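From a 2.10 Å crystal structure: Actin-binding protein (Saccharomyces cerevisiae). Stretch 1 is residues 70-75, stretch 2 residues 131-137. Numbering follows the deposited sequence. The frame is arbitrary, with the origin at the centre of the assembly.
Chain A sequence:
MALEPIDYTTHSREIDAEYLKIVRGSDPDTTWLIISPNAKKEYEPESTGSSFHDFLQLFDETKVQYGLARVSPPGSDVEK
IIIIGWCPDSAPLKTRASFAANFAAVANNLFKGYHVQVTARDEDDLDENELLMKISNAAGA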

# COMPACT_ATOMS: atom_id res chain seq x y z
N ARG A 70 -8.27 -1.28 -2.91
CA ARG A 70 -9.56 -1.88 -2.64
C ARG A 70 -9.83 -2.75 -3.85
O ARG A 70 -9.94 -2.26 -4.97
CB ARG A 70 -10.63 -0.80 -2.49
CG ARG A 70 -12.00 -1.37 -2.17
CD ARG A 70 -12.93 -0.27 -1.69
NE ARG A 70 -14.08 -0.80 -0.98
CZ ARG A 70 -15.27 -0.99 -1.52
NH1 ARG A 70 -15.45 -0.68 -2.79
NH2 ARG A 70 -16.28 -1.46 -0.81
N VAL A 71 -9.94 -4.06 -3.62
CA VAL A 71 -10.14 -4.99 -4.71
C VAL A 71 -11.23 -6.02 -4.48
O VAL A 71 -11.50 -6.43 -3.35
CB VAL A 71 -8.84 -5.77 -5.02
CG1 VAL A 71 -8.92 -6.37 -6.40
CG2 VAL A 71 -7.63 -4.86 -4.87
N SER A 72 -11.85 -6.43 -5.58
CA SER A 72 -12.89 -7.45 -5.56
C SER A 72 -12.40 -8.55 -6.49
O SER A 72 -12.43 -8.41 -7.71
CB SER A 72 -14.21 -6.90 -6.07
OG SER A 72 -15.17 -7.95 -6.17
N PRO A 73 -11.91 -9.66 -5.92
CA PRO A 73 -11.42 -10.76 -6.74
C PRO A 73 -12.53 -11.31 -7.61
O PRO A 73 -13.70 -11.29 -7.22
CB PRO A 73 -10.95 -11.78 -5.71
CG PRO A 73 -11.93 -11.58 -4.60
CD PRO A 73 -12.00 -10.07 -4.50
N PRO A 74 -12.20 -11.78 -8.82
CA PRO A 74 -13.23 -12.33 -9.70
C PRO A 74 -13.80 -13.58 -9.03
O PRO A 74 -13.06 -14.51 -8.72
CB PRO A 74 -12.45 -12.66 -10.98
CG PRO A 74 -11.35 -11.64 -10.96
CD PRO A 74 -10.91 -11.69 -9.52
N GLY A 75 -15.11 -13.58 -8.81
CA GLY A 75 -15.74 -14.72 -8.15
C GLY A 75 -16.78 -14.24 -7.16
O GLY A 75 -17.63 -15.02 -6.72
N LEU A 131 -2.20 -12.66 -5.46
CA LEU A 131 -2.80 -11.71 -4.54
C LEU A 131 -4.32 -11.75 -4.54
O LEU A 131 -4.95 -11.61 -3.49
CB LEU A 131 -2.31 -10.29 -4.85
CG LEU A 131 -0.81 -10.02 -4.63
CD1 LEU A 131 -0.47 -8.60 -5.07
CD2 LEU A 131 -0.45 -10.21 -3.17
N LEU A 132 -4.92 -11.95 -5.72
CA LEU A 132 -6.37 -12.01 -5.79
C LEU A 132 -6.85 -13.22 -5.00
O LEU A 132 -7.97 -13.23 -4.48
CB LEU A 132 -6.83 -12.09 -7.26
CG LEU A 132 -6.61 -10.83 -8.10
CD1 LEU A 132 -7.10 -11.07 -9.52
CD2 LEU A 132 -7.36 -9.65 -7.49
N MET A 133 -6.00 -14.23 -4.90
CA MET A 133 -6.32 -15.44 -4.15
C MET A 133 -6.26 -15.16 -2.66
O MET A 133 -7.14 -15.58 -1.90
CB MET A 133 -5.33 -16.55 -4.49
CG MET A 133 -5.63 -17.84 -3.77
SD MET A 133 -4.32 -19.03 -4.01
CE MET A 133 -3.20 -18.54 -2.66
N LYS A 134 -5.21 -14.46 -2.24
CA LYS A 134 -5.05 -14.10 -0.83
C LYS A 134 -6.21 -13.22 -0.39
O LYS A 134 -6.71 -13.34 0.73
CB LYS A 134 -3.72 -13.37 -0.61
CG LYS A 134 -2.51 -14.24 -0.81
CD LYS A 134 -1.25 -13.54 -0.34
CE LYS A 134 -0.03 -14.43 -0.49
NZ LYS A 134 1.11 -13.90 0.32
N ILE A 135 -6.63 -12.33 -1.28
CA ILE A 135 -7.73 -11.41 -0.99
C ILE A 135 -9.02 -12.21 -0.83
O ILE A 135 -9.81 -11.97 0.09
CB ILE A 135 -7.86 -10.36 -2.12
CG1 ILE A 135 -6.70 -9.36 -2.01
CG2 ILE A 135 -9.20 -9.65 -2.05
CD1 ILE A 135 -6.64 -8.36 -3.13
N SER A 136 -9.22 -13.17 -1.71
CA SER A 136 -10.40 -14.01 -1.66
C SER A 136 -10.47 -14.87 -0.40
O SER A 136 -11.55 -15.07 0.14
CB SER A 136 -10.47 -14.89 -2.91
OG SER A 136 -11.60 -15.75 -2.84
N ASN A 137 -9.32 -15.35 0.08
CA ASN A 137 -9.27 -16.18 1.30
C ASN A 137 -9.10 -15.37 2.60
O ASN A 137 -8.91 -15.95 3.68
CB ASN A 137 -8.11 -17.18 1.22
CG ASN A 137 -8.33 -18.24 0.16
OD1 ASN A 137 -9.45 -18.71 -0.04
ND2 ASN A 137 -7.26 -18.63 -0.52

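The end of a strand and the loop that follows it lie against the last turns of a helix. Residues 70-71 close the strand, and the chain then runs on through Ser 72, Pro 73, Pro 74 and Gly 75. Residues 131-136 belong to the helix, and Asn 137 is the first residue after it to leave helical angles. The backbones come nearest at Pro 73 and Leu 132, where the two CA atoms are 5.3 Å apart. That is close for a loop beside a helix, and it brings the proline ring directly onto the helix surface.

No hydrogen bond crosses between the stretches. The contact is made by apolar side chains fitting together, and it buries 268 Å² counted over both sides. Within the helix, Ile 135 N bonds to Leu 131 O at 2.9 Å, and Ser 136 N bonds to Leu 132 O at 3.0 Å. The prolines at 73 and 74 have no amide hydrogen to donate.

Alternation in the extended chain sets which residues take part. Val 71 and Pro 73 point their CA-to-CB bonds toward the helix, while Arg 70 and Ser 72 point away. On the helix, Leu 132 and Ile 135 are three residues apart, so they lie on much the same face, with Ser 136 beside them.

Pro 73 is the main bump. Its ring sits over a shallow hollow bordered by Leu 132, Ile 135 and Ser 136. Pro 73 CB lies 3.5 Å from Leu 132 O, so the ring comes right up to the helix backbone at this carbonyl. Pro 73 CD packs against Ile 135 CG2 at 3.7 Å, and Pro 73 CG reaches Ser 136 CB at 4.0 Å. The serine side chain is small, and here it offers its carbon to the ring. The ring is compact and rigid, and it sits low on the helix.

Leu 132 is the bump from the other side. Its CA-to-CB bond points sideways, but the m, t rotamer brings the end of the side chain nearer to the loop. The forked tip lies alongside Val 71 and Pro 74. Leu 132 CD2 meets Val 71 CG1 at 3.8 Å, and Leu 132 CD1 meets Pro 74 CD at 3.9 Å. The two methyls thus touch different residues of the first stretch. Pro 74 itself is exposed and adds a smaller patch at the margin.

Ile 135 completes the fit. It is buried, and both its branches are used. Ile 135 CG2 lies against the Pro 73 ring, while Ile 135 CD1 comes within 3.9 Å of Val 71 CB. Val 71, also buried, is therefore touched by both Leu 132 and Ile 135. These contacts are van der Waals in nature, and keeping the apolar surfaces from water favours them.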